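Local coordinates for phist (Plasmodium falciparum, PDB 4JLE), which binds the virulence factor PfEMP1, probably its intracellular ATS segment through the PHIST domain, and comigrates to knobs on the host cell surface, at residues E22-M27 with M40-S45. Residues are numbered along the deposited sequence; the frame is centred on the assembly and turned at random.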
loop_
_atom_site.group_PDB
_atom_site.type_symbol
_atom_site.label_atom_id
_atom_site.label_comp_id
_atom_site.label_asym_id
_atom_site.label_seq_id
_atom_site.Cartn_x
_atom_site.Cartn_y
_atom_site.Cartn_z
ATOM N N GLU B 22 27.883 -2.140 3.779
ATOM C CA GLU B 22 29.084 -2.952 3.926
ATOM C C GLU B 22 28.781 -4.203 4.744
ATOM O O GLU B 22 29.166 -5.287 4.321
ATOM C CB GLU B 22 30.211 -2.131 4.580
ATOM C CG GLU B 22 31.615 -2.516 4.141
ATOM C CD GLU B 22 32.626 -1.405 4.344
ATOM O OE1 GLU B 22 33.276 -1.386 5.415
ATOM O OE2 GLU B 22 32.736 -0.530 3.452
ATOM N N GLU B 23 28.058 -4.056 5.882
ATOM C CA GLU B 23 27.592 -5.138 6.759
ATOM C C GLU B 23 26.741 -6.150 5.977
ATOM O O GLU B 23 26.951 -7.357 6.091
ATOM C CB GLU B 23 26.741 -4.533 7.902
ATOM C CG GLU B 23 26.021 -5.543 8.795
ATOM C CD GLU B 23 24.947 -5.000 9.717
ATOM O OE1 GLU B 23 24.505 -3.844 9.531
ATOM O OE2 GLU B 23 24.481 -5.778 10.575
ATOM N N ILE B 24 25.775 -5.630 5.187
ATOM C CA ILE B 24 24.830 -6.410 4.372
ATOM C C ILE B 24 25.583 -7.148 3.266
ATOM O O ILE B 24 25.338 -8.344 3.085
ATOM C CB ILE B 24 23.635 -5.538 3.819
ATOM C CG1 ILE B 24 22.868 -4.805 4.943
ATOM C CG2 ILE B 24 22.672 -6.343 2.941
ATOM C CD1 ILE B 24 22.283 -5.617 6.067
ATOM N N ASN B 25 26.503 -6.469 2.555
ATOM C CA ASN B 25 27.280 -7.135 1.498
ATOM C C ASN B 25 28.180 -8.240 2.105
ATOM O O ASN B 25 28.228 -9.346 1.582
ATOM C CB ASN B 25 28.099 -6.124 0.683
ATOM C CG ASN B 25 27.227 -5.256 -0.218
ATOM O OD1 ASN B 25 26.133 -5.654 -0.649
ATOM N ND2 ASN B 25 27.688 -4.040 -0.517
ATOM N N GLU B 26 28.791 -7.958 3.251
ATOM C CA GLU B 26 29.621 -8.881 4.021
ATOM C C GLU B 26 28.830 -10.148 4.351
ATOM O O GLU B 26 29.315 -11.254 4.112
ATOM C CB GLU B 26 30.061 -8.181 5.296
ATOM C CG GLU B 26 31.452 -8.517 5.763
ATOM C CD GLU B 26 31.735 -7.945 7.136
ATOM O OE1 GLU B 26 32.039 -8.745 8.052
ATOM O OE2 GLU B 26 31.618 -6.707 7.305
ATOM N N MET B 27 27.590 -9.975 4.855
ATOM C CA MET B 27 26.690 -11.059 5.218
ATOM C C MET B 27 26.315 -11.885 4.001
ATOM O O MET B 27 26.388 -13.112 4.070
ATOM C CB MET B 27 25.429 -10.500 5.883
ATOM C CG MET B 27 25.590 -10.242 7.349
ATOM S SD MET B 27 24.041 -9.591 7.990
ATOM C CE MET B 27 24.128 -10.152 9.575
ATOM N N MET B 40 19.044 -13.233 8.104
ATOM C CA MET B 40 18.099 -13.154 6.978
ATOM C C MET B 40 17.129 -12.008 7.179
ATOM O O MET B 40 16.830 -11.284 6.229
ATOM C CB MET B 40 17.325 -14.475 6.810
ATOM C CG MET B 40 18.226 -15.664 6.349
ATOM S SD MET B 40 17.192 -17.089 5.884
ATOM C CE MET B 40 17.230 -18.114 7.422
ATOM N N ASN B 41 16.684 -11.804 8.436
ATOM C CA ASN B 41 15.753 -10.745 8.794
ATOM C C ASN B 41 16.428 -9.383 8.675
ATOM O O ASN B 41 15.852 -8.481 8.077
ATOM C CB ASN B 41 15.174 -10.985 10.198
ATOM C CG ASN B 41 14.187 -12.142 10.299
ATOM O OD1 ASN B 41 13.782 -12.753 9.301
ATOM N ND2 ASN B 41 13.774 -12.463 11.514
ATOM N N ILE B 42 17.674 -9.260 9.166
ATOM C CA ILE B 42 18.461 -8.024 9.052
ATOM C C ILE B 42 18.546 -7.648 7.578
ATOM O O ILE B 42 18.269 -6.499 7.239
ATOM C CB ILE B 42 19.890 -8.193 9.711
ATOM C CG1 ILE B 42 19.802 -8.114 11.242
ATOM C CG2 ILE B 42 20.943 -7.181 9.127
ATOM C CD1 ILE B 42 20.940 -8.761 11.990
ATOM N N ILE B 43 18.915 -8.615 6.703
ATOM C CA ILE B 43 19.104 -8.348 5.275
ATOM C C ILE B 43 17.766 -7.942 4.623
ATOM O O ILE B 43 17.747 -6.998 3.838
ATOM C CB ILE B 43 19.786 -9.558 4.530
ATOM C CG1 ILE B 43 21.256 -9.743 4.979
ATOM C CG2 ILE B 43 19.757 -9.375 2.997
ATOM C CD1 ILE B 43 21.860 -11.126 4.638
ATOM N N PHE B 44 16.662 -8.626 4.965
ATOM C CA PHE B 44 15.384 -8.301 4.356
ATOM C C PHE B 44 14.886 -6.938 4.827
ATOM O O PHE B 44 14.296 -6.229 4.021
ATOM C CB PHE B 44 14.333 -9.407 4.577
ATOM C CG PHE B 44 14.471 -10.584 3.623
ATOM C CD1 PHE B 44 14.540 -10.384 2.242
ATOM C CD2 PHE B 44 14.478 -11.896 4.100
ATOM C CE1 PHE B 44 14.661 -11.474 1.362
ATOM C CE2 PHE B 44 14.567 -12.980 3.220
ATOM C CZ PHE B 44 14.674 -12.760 1.859
ATOM N N SER B 45 15.172 -6.547 6.107
ATOM C CA SER B 45 14.801 -5.226 6.645
ATOM C C SER B 45 15.537 -4.131 5.883
ATOM O O SER B 45 14.923 -3.161 5.469
ATOM C CB SER B 45 15.120 -5.131 8.131
ATOM O OG SER B 45 14.226 -5.932 8.883
#
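The short helix 21-28 lies across the first turns of helix 37-72, and the local axes of E22-M27 and M40-S45 make an angle of 131° at a closest approach of 10.3 Å. No hydrogen bond links the two segments; four apolar side chains, I24 and M27 against I42 and I43, hold them together. The tightest point is the 3.7 Å contact of I24 CD1 with I42 CG2, the two side chains crossing obliquely. I24 has CG1 beside its backbone N (chi1 -55°), and the bend at chi2 (-56°) carries CD1 to that methyl. I43 and M27 run past each other in opposite directions, which brings I43 CD1 to 3.8 Å from M27 CB. Farther along M27, the sulfur SD lies 4.1 Å from I42 CG2, the thioether chain crossing I42 at about a right angle. One methyl, I42 CG2, is thus shared by I24 and M27.

I24 and I43 are buried: Y19 and Y46 pack on I24, while I35 of the same chain and F120 of the second subunit pack on I43. M27 and I42 are well packed against the other segment although partly exposed. The loose side is that of E23, also partly exposed, whose carboxylate makes only a van der Waals contact, OE2 to I42 CG2 at 4.1 Å. The interface is small, 256 Å² over both sides. A connection containing strand 34-36 reverses the chain between the segments, giving an obliquely crossed helix pair of antiparallel sense at one end of the three-helix bundle of the PHIST domain.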